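Local coordinates for protein transcriptional regulator KdgR (Pseudomonas aeruginosa, PDB 5Y6I) that probably binds DNA as a transcription factor of the IclR family, pairing a helix-turn-helix domain with a C-terminal regulatory domain, at residues His53-Ala65 against His73-Leu85. Sequence-based numbering, arbitrary orientation.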
ATOM      1  N   HIS A  53      22.313 -21.832   2.483  1.00 68.95           N
ATOM      2  CA  HIS A  53      22.654 -21.684   3.896  1.00 71.54           C
ATOM      3  C   HIS A  53      23.725 -20.622   4.113  1.00 77.32           C
ATOM      4  O   HIS A  53      23.647 -19.861   5.082  1.00 83.02           O
ATOM      5  CB  HIS A  53      23.112 -23.011   4.502  1.00 70.09           C
ATOM      6  CG  HIS A  53      23.702 -22.848   5.865  1.00 71.63           C
ATOM      7  ND1 HIS A  53      22.933 -22.845   7.008  1.00 75.48           N
ATOM      8  CD2 HIS A  53      24.971 -22.605   6.261  1.00 77.48           C
ATOM      9  CE1 HIS A  53      23.711 -22.632   8.054  1.00 81.86           C
ATOM     10  NE2 HIS A  53      24.951 -22.486   7.628  1.00 86.71           N
ATOM     11  N   ARG A  54      24.715 -20.537   3.221  1.00 83.48           N
ATOM     12  CA  ARG A  54      25.778 -19.551   3.390  1.00 85.40           C
ATOM     13  C   ARG A  54      25.229 -18.137   3.299  1.00 79.02           C
ATOM     14  O   ARG A  54      25.507 -17.298   4.165  1.00 76.27           O
ATOM     15  CB  ARG A  54      26.885 -19.768   2.353  1.00 91.08           C
ATOM     16  CG  ARG A  54      28.253 -19.357   2.874  1.00 96.83           C
ATOM     17  CD  ARG A  54      29.389 -19.902   2.030  1.00102.68           C
ATOM     18  NE  ARG A  54      29.146 -21.257   1.538  1.00103.66           N
ATOM     19  CZ  ARG A  54      29.205 -21.586   0.250  1.00103.26           C
ATOM     20  NH1 ARG A  54      29.495 -20.648  -0.648  1.00104.16           N
ATOM     21  NH2 ARG A  54      28.978 -22.840  -0.140  1.00 98.59           N
ATOM     22  N   TYR A  55      24.426 -17.861   2.261  1.00 77.59           N
ATOM     23  CA  TYR A  55      23.878 -16.516   2.085  1.00 76.89           C
ATOM     24  C   TYR A  55      22.771 -16.222   3.083  1.00 68.97           C
ATOM     25  O   TYR A  55      22.571 -15.058   3.446  1.00 67.71           O
ATOM     26  CB  TYR A  55      23.363 -16.318   0.658  1.00 79.75           C
ATOM     27  CG  TYR A  55      24.450 -16.122  -0.373  1.00 89.60           C
ATOM     28  CD1 TYR A  55      25.026 -17.211  -1.012  1.00 92.32           C
ATOM     29  CD2 TYR A  55      24.897 -14.848  -0.707  1.00 92.92           C
ATOM     30  CE1 TYR A  55      26.019 -17.044  -1.947  1.00 98.39           C
ATOM     31  CE2 TYR A  55      25.898 -14.669  -1.637  1.00 97.15           C
ATOM     32  CZ  TYR A  55      26.454 -15.774  -2.259  1.00101.16           C
ATOM     33  OH  TYR A  55      27.447 -15.617  -3.201  1.00106.22           O
ATOM     34  N   LEU A  56      22.037 -17.249   3.528  1.00 68.90           N
ATOM     35  CA  LEU A  56      21.094 -17.062   4.631  1.00 68.98           C
ATOM     36  C   LEU A  56      21.787 -16.409   5.823  1.00 75.19           C
ATOM     37  O   LEU A  56      21.320 -15.389   6.344  1.00 74.69           O
ATOM     38  CB  LEU A  56      20.458 -18.399   5.032  1.00 64.52           C
ATOM     39  CG  LEU A  56      19.071 -18.701   4.436  1.00 67.24           C
ATOM     40  CD1 LEU A  56      18.560 -20.096   4.800  1.00 65.23           C
ATOM     41  CD2 LEU A  56      18.037 -17.642   4.864  1.00 62.16           C
ATOM     42  N   GLN A  57      22.940 -16.955   6.227  1.00 80.34           N
ATOM     43  CA  GLN A  57      23.694 -16.397   7.348  1.00 83.23           C
ATOM     44  C   GLN A  57      23.913 -14.893   7.184  1.00 82.36           C
ATOM     45  O   GLN A  57      23.659 -14.116   8.113  1.00 88.50           O
ATOM     46  CB  GLN A  57      25.031 -17.127   7.493  1.00 89.36           C
ATOM     47  CG  GLN A  57      24.892 -18.627   7.727  1.00 91.41           C
ATOM     48  CD  GLN A  57      23.909 -18.961   8.829  1.00 96.22           C
ATOM     49  OE1 GLN A  57      22.797 -19.428   8.568  1.00 91.77           O
ATOM     50  NE2 GLN A  57      24.315 -18.726  10.071  1.00104.29           N
ATOM     51  N   ALA A  58      24.362 -14.459   6.001  1.00 74.29           N
ATOM     52  CA  ALA A  58      24.539 -13.026   5.760  1.00 76.18           C
ATOM     53  C   ALA A  58      23.224 -12.266   5.932  1.00 78.98           C
ATOM     54  O   ALA A  58      23.182 -11.219   6.594  1.00 80.43           O
ATOM     55  CB  ALA A  58      25.104 -12.789   4.358  1.00 76.66           C
ATOM     56  N   LEU A  59      22.140 -12.775   5.332  1.00 70.02           N
ATOM     57  CA  LEU A  59      20.848 -12.096   5.429  1.00 73.55           C
ATOM     58  C   LEU A  59      20.331 -12.048   6.862  1.00 73.64           C
ATOM     59  O   LEU A  59      19.597 -11.123   7.213  1.00 71.26           O
ATOM     60  CB  LEU A  59      19.800 -12.754   4.520  1.00 70.09           C
ATOM     61  CG  LEU A  59      20.049 -12.888   3.003  1.00 68.48           C
ATOM     62  CD1 LEU A  59      18.981 -13.735   2.334  1.00 67.97           C
ATOM     63  CD2 LEU A  59      20.147 -11.514   2.315  1.00 63.83           C
ATOM     64  N   ILE A  60      20.699 -13.017   7.703  1.00 75.57           N
ATOM     65  CA  ILE A  60      20.306 -12.945   9.110  1.00 80.08           C
ATOM     66  C   ILE A  60      21.141 -11.890   9.847  1.00 80.21           C
ATOM     67  O   ILE A  60      20.611 -11.106  10.649  1.00 81.06           O
ATOM     68  CB  ILE A  60      20.410 -14.339   9.769  1.00 78.62           C
ATOM     69  CG1 ILE A  60      19.654 -15.401   8.946  1.00 72.87           C
ATOM     70  CG2 ILE A  60      19.891 -14.297  11.211  1.00 76.16           C
ATOM     71  CD1 ILE A  60      19.722 -16.857   9.537  1.00 67.13           C
ATOM     72  N   ALA A  61      22.453 -11.848   9.585  1.00 73.00           N
ATOM     73  CA  ALA A  61      23.284 -10.756  10.089  1.00 76.69           C
ATOM     74  C   ALA A  61      22.707  -9.398   9.709  1.00 85.58           C
ATOM     75  O   ALA A  61      22.494  -8.537  10.568  1.00 95.25           O
ATOM     76  CB  ALA A  61      24.709 -10.887   9.550  1.00 73.12           C
ATOM     77  N   SER A  62      22.434  -9.188   8.421  1.00 84.42           N
ATOM     78  CA  SER A  62      21.955  -7.885   7.972  1.00 84.55           C
ATOM     79  C   SER A  62      20.541  -7.555   8.462  1.00 82.97           C
ATOM     80  O   SER A  62      20.030  -6.473   8.140  1.00 86.41           O
ATOM     81  CB  SER A  62      22.011  -7.822   6.449  1.00 83.33           C
ATOM     82  OG  SER A  62      21.267  -8.885   5.886  1.00 86.35           O
ATOM     83  N   GLY A  63      19.908  -8.438   9.237  1.00 76.18           N
ATOM     84  CA  GLY A  63      18.558  -8.224   9.700  1.00 73.36           C
ATOM     85  C   GLY A  63      17.487  -8.482   8.667  1.00 73.64           C
ATOM     86  O   GLY A  63      16.297  -8.383   8.996  1.00 78.00           O
ATOM     87  N   PHE A  64      17.864  -8.800   7.429  1.00 67.37           N
ATOM     88  CA  PHE A  64      16.891  -9.027   6.374  1.00 70.42           C
ATOM     89  C   PHE A  64      16.180 -10.362   6.523  1.00 72.15           C
ATOM     90  O   PHE A  64      15.142 -10.569   5.878  1.00 75.10           O
ATOM     91  CB  PHE A  64      17.569  -8.908   4.996  1.00 66.63           C
ATOM     92  CG  PHE A  64      17.619  -7.486   4.470  1.00 61.36           C
ATOM     93  CD1 PHE A  64      18.658  -6.651   4.795  1.00 63.69           C
ATOM     94  CD2 PHE A  64      16.609  -6.988   3.674  1.00 62.09           C
ATOM     95  CE1 PHE A  64      18.697  -5.350   4.335  1.00 64.60           C
ATOM     96  CE2 PHE A  64      16.644  -5.684   3.213  1.00 62.76           C
ATOM     97  CZ  PHE A  64      17.699  -4.866   3.548  1.00 61.72           C
ATOM     98  N   ALA A  65      16.689 -11.244   7.385  1.00 70.74           N
ATOM     99  CA  ALA A  65      16.034 -12.513   7.664  1.00 67.00           C
ATOM    100  C   ALA A  65      16.259 -12.881   9.124  1.00 75.77           C
ATOM    101  O   ALA A  65      17.169 -12.366   9.783  1.00 88.87           O
ATOM    102  CB  ALA A  65      16.537 -13.618   6.735  1.00 56.52           C
ATOM    103  N   HIS A  73      12.736 -22.224  11.712  1.00 79.36           N
ATOM    104  CA  HIS A  73      12.305 -21.812  10.389  1.00 75.20           C
ATOM    105  C   HIS A  73      12.859 -20.437  10.062  1.00 66.64           C
ATOM    106  O   HIS A  73      13.091 -19.612  10.952  1.00 60.83           O
ATOM    107  CB  HIS A  73      10.780 -21.795  10.298  1.00 81.05           C
ATOM    108  CG  HIS A  73      10.169 -23.154  10.153  1.00 83.75           C
ATOM    109  ND1 HIS A  73       9.069 -23.554  10.882  1.00 87.51           N
ATOM    110  CD2 HIS A  73      10.495 -24.200   9.359  1.00 85.23           C
ATOM    111  CE1 HIS A  73       8.747 -24.792  10.549  1.00 91.19           C
ATOM    112  NE2 HIS A  73       9.600 -25.208   9.631  1.00 93.52           N
ATOM    113  N   TYR A  74      13.070 -20.200   8.763  1.00 61.31           N
ATOM    114  CA  TYR A  74      13.572 -18.929   8.256  1.00 61.03           C
ATOM    115  C   TYR A  74      12.417 -18.047   7.825  1.00 63.17           C
ATOM    116  O   TYR A  74      11.458 -18.522   7.209  1.00 67.12           O
ATOM    117  CB  TYR A  74      14.517 -19.141   7.066  1.00 56.46           C
ATOM    118  CG  TYR A  74      15.780 -19.880   7.436  1.00 56.85           C
ATOM    119  CD1 TYR A  74      16.826 -19.230   8.101  1.00 59.63           C
ATOM    120  CD2 TYR A  74      15.923 -21.227   7.145  1.00 55.92           C
ATOM    121  CE1 TYR A  74      17.988 -19.918   8.455  1.00 62.23           C
ATOM    122  CE2 TYR A  74      17.078 -21.924   7.499  1.00 57.64           C
ATOM    123  CZ  TYR A  74      18.098 -21.270   8.148  1.00 59.50           C
ATOM    124  OH  TYR A  74      19.225 -21.987   8.481  1.00 64.05           O
ATOM    125  N   SER A  75      12.525 -16.759   8.128  1.00 64.34           N
ATOM    126  CA  SER A  75      11.503 -15.807   7.734  1.00 66.13           C
ATOM    127  C   SER A  75      12.153 -14.450   7.511  1.00 70.74           C
ATOM    128  O   SER A  75      13.354 -14.268   7.717  1.00 72.52           O
ATOM    129  CB  SER A  75      10.406 -15.730   8.793  1.00 75.33           C
ATOM    130  OG  SER A  75      10.991 -15.642  10.083  1.00 92.59           O
ATOM    131  N   LEU A  76      11.341 -13.482   7.108  1.00 73.07           N
ATOM    132  CA  LEU A  76      11.876 -12.168   6.808  1.00 65.52           C
ATOM    133  C   LEU A  76      12.187 -11.424   8.086  1.00 61.41           C
ATOM    134  O   LEU A  76      11.444 -11.505   9.067  1.00 65.37           O
ATOM    135  CB  LEU A  76      10.903 -11.371   5.959  1.00 68.07           C
ATOM    136  CG  LEU A  76      10.630 -12.020   4.610  1.00 72.56           C
ATOM    137  CD1 LEU A  76       9.280 -11.578   4.046  1.00 70.42           C
ATOM    138  CD2 LEU A  76      11.756 -11.675   3.670  1.00 71.02           C
ATOM    139  N   GLY A  77      13.307 -10.705   8.074  1.00 54.10           N
ATOM    140  CA  GLY A  77      13.676  -9.877   9.198  1.00 54.44           C
ATOM    141  C   GLY A  77      13.009  -8.512   9.158  1.00 63.32           C
ATOM    142  O   GLY A  77      12.279  -8.156   8.227  1.00 64.33           O
ATOM    143  N   ARG A  78      13.278  -7.734  10.210  1.00 68.42           N
ATOM    144  CA  ARG A  78      12.756  -6.376  10.290  1.00 74.17           C
ATOM    145  C   ARG A  78      13.338  -5.478   9.207  1.00 78.78           C
ATOM    146  O   ARG A  78      12.668  -4.533   8.769  1.00 85.10           O
ATOM    147  CB  ARG A  78      13.034  -5.780  11.665  1.00 83.90           C
ATOM    148  CG  ARG A  78      11.998  -6.102  12.716  1.00 98.32           C
ATOM    149  CD  ARG A  78      10.594  -5.727  12.287  1.00104.23           C
ATOM    150  NE  ARG A  78       9.618  -6.528  13.016  1.00113.68           N
ATOM    151  CZ  ARG A  78       9.223  -7.741  12.639  1.00117.14           C
ATOM    152  NH1 ARG A  78       8.340  -8.410  13.371  1.00124.59           N
ATOM    153  NH2 ARG A  78       9.712  -8.291  11.533  1.00111.47           N
ATOM    154  N   GLU A  79      14.573  -5.736   8.766  1.00 73.44           N
ATOM    155  CA  GLU A  79      15.089  -4.997   7.616  1.00 70.83           C
ATOM    156  C   GLU A  79      14.253  -5.253   6.372  1.00 60.40           C
ATOM    157  O   GLU A  79      14.024  -4.344   5.568  1.00 56.01           O
ATOM    158  CB  GLU A  79      16.547  -5.357   7.357  1.00 76.08           C
ATOM    159  CG  GLU A  79      17.501  -4.552   8.197  1.00 81.06           C
ATOM    160  CD  GLU A  79      17.107  -3.096   8.240  1.00 91.49           C
ATOM    161  OE1 GLU A  79      16.775  -2.522   7.173  1.00 97.08           O
ATOM    162  OE2 GLU A  79      17.105  -2.527   9.346  1.00 93.51           O
ATOM    163  N   ALA A  80      13.786  -6.486   6.194  1.00 60.34           N
ATOM    164  CA  ALA A  80      12.876  -6.767   5.095  1.00 60.81           C
ATOM    165  C   ALA A  80      11.604  -5.941   5.229  1.00 70.20           C
ATOM    166  O   ALA A  80      11.101  -5.390   4.241  1.00 73.55           O
ATOM    167  CB  ALA A  80      12.550  -8.262   5.053  1.00 57.38           C
ATOM    168  N   LEU A  81      11.078  -5.833   6.448  1.00 67.56           N
ATOM    169  CA  LEU A  81       9.856  -5.071   6.655  1.00 67.94           C
ATOM    170  C   LEU A  81      10.072  -3.585   6.392  1.00 64.87           C
ATOM    171  O   LEU A  81       9.216  -2.924   5.798  1.00 59.71           O
ATOM    172  CB  LEU A  81       9.344  -5.299   8.084  1.00 68.99           C
ATOM    173  CG  LEU A  81       8.187  -4.423   8.572  1.00 63.22           C
ATOM    174  CD1 LEU A  81       6.991  -4.558   7.655  1.00 60.35           C
ATOM    175  CD2 LEU A  81       7.811  -4.757  10.016  1.00 65.59           C
ATOM    176  N   ARG A  82      11.198  -3.030   6.834  1.00 65.84           N
ATOM    177  CA  ARG A  82      11.346  -1.580   6.774  1.00 67.36           C
ATOM    178  C   ARG A  82      11.546  -1.095   5.341  1.00 75.70           C
ATOM    179  O   ARG A  82      11.012  -0.041   4.959  1.00 74.16           O
ATOM    180  CB  ARG A  82      12.491  -1.133   7.666  1.00 68.45           C
ATOM    181  CG  ARG A  82      12.122  -1.239   9.142  1.00 84.51           C
ATOM    182  CD  ARG A  82      13.284  -0.981  10.075  1.00 95.62           C
ATOM    183  NE  ARG A  82      13.722  -2.195  10.755  1.00101.79           N
ATOM    184  CZ  ARG A  82      14.527  -2.192  11.811  1.00109.33           C
ATOM    185  NH1 ARG A  82      14.894  -3.336  12.383  1.00112.46           N
ATOM    186  NH2 ARG A  82      14.966  -1.034  12.291  1.00112.61           N
ATOM    187  N   VAL A  83      12.314  -1.842   4.537  1.00 71.65           N
ATOM    188  CA  VAL A  83      12.436  -1.532   3.114  1.00 62.39           C
ATOM    189  C   VAL A  83      11.074  -1.617   2.443  1.00 58.80           C
ATOM    190  O   VAL A  83      10.668  -0.721   1.683  1.00 58.67           O
ATOM    191  CB  VAL A  83      13.447  -2.479   2.438  1.00 59.14           C
ATOM    192  CG1 VAL A  83      13.310  -2.428   0.903  1.00 56.11           C
ATOM    193  CG2 VAL A  83      14.867  -2.157   2.886  1.00 54.89           C
ATOM    194  N   GLY A  84      10.352  -2.709   2.717  1.00 55.27           N
ATOM    195  CA  GLY A  84       9.039  -2.900   2.128  1.00 53.55           C
ATOM    196  C   GLY A  84       8.062  -1.794   2.472  1.00 57.46           C
ATOM    197  O   GLY A  84       7.308  -1.336   1.609  1.00 66.81           O
ATOM    198  N   LEU A  85       8.064  -1.340   3.728  1.00 53.31           N
ATOM    199  CA  LEU A  85       7.164  -0.249   4.096  1.00 58.31           C
ATOM    200  C   LEU A  85       7.578   1.064   3.451  1.00 57.43           C
ATOM    201  O   LEU A  85       6.730   1.947   3.244  1.00 51.63           O
ATOM    202  CB  LEU A  85       7.101  -0.069   5.614  1.00 54.73           C
ATOM    203  CG  LEU A  85       6.550  -1.195   6.498  1.00 61.94           C
ATOM    204  CD1 LEU A  85       6.707  -0.801   7.963  1.00 66.46           C
ATOM    205  CD2 LEU A  85       5.098  -1.543   6.181  1.00 59.55           C
TER
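Tyr74, on strand 74-76, lays its ring against Leu56 and Ile60 of helix 49-61. Leu56 CD1 sits over the middle of one face, 3.4 Å from the ring centroid in a CH-pi contact, while Ile60 CD1 meets the ring edge in its plane, 3.7 Å from Tyr74 CE1. Leu56 also touches Leu38 and Leu41, so it lies between helix 38-45 and the Tyr74 ring.

Phe64, in the turn after helix 49-61, brings its ring onto the start of helix 78-88. Glu79 CB stands above the ring centre, 13° off the normal, and Val83 CG2 approaches obliquely, 4.0 Å from Phe64 CE2. With CG beside its own backbone N (chi1 -85°) and a bend at chi2, Glu79 carries its carboxylate toward Arg82, a long, purely electrostatic pairing.

Backbone bonds fix the join: Gly77 N donates to Phe64 O at 2.9 Å, and Glu79 N to Gly63 O at 3.2 Å. Gly63 ends helix 49-61 in a Schellman motif, and Gly77 N-caps the next helix. Ala65 and Leu76 form an antiparallel non-hydrogen-bonded pair in the wing. The contact thus joins the probable recognition helix 49-61, this wing and linker helix 78-88, which leads out of the winged helix-turn-helix of IclR regulators.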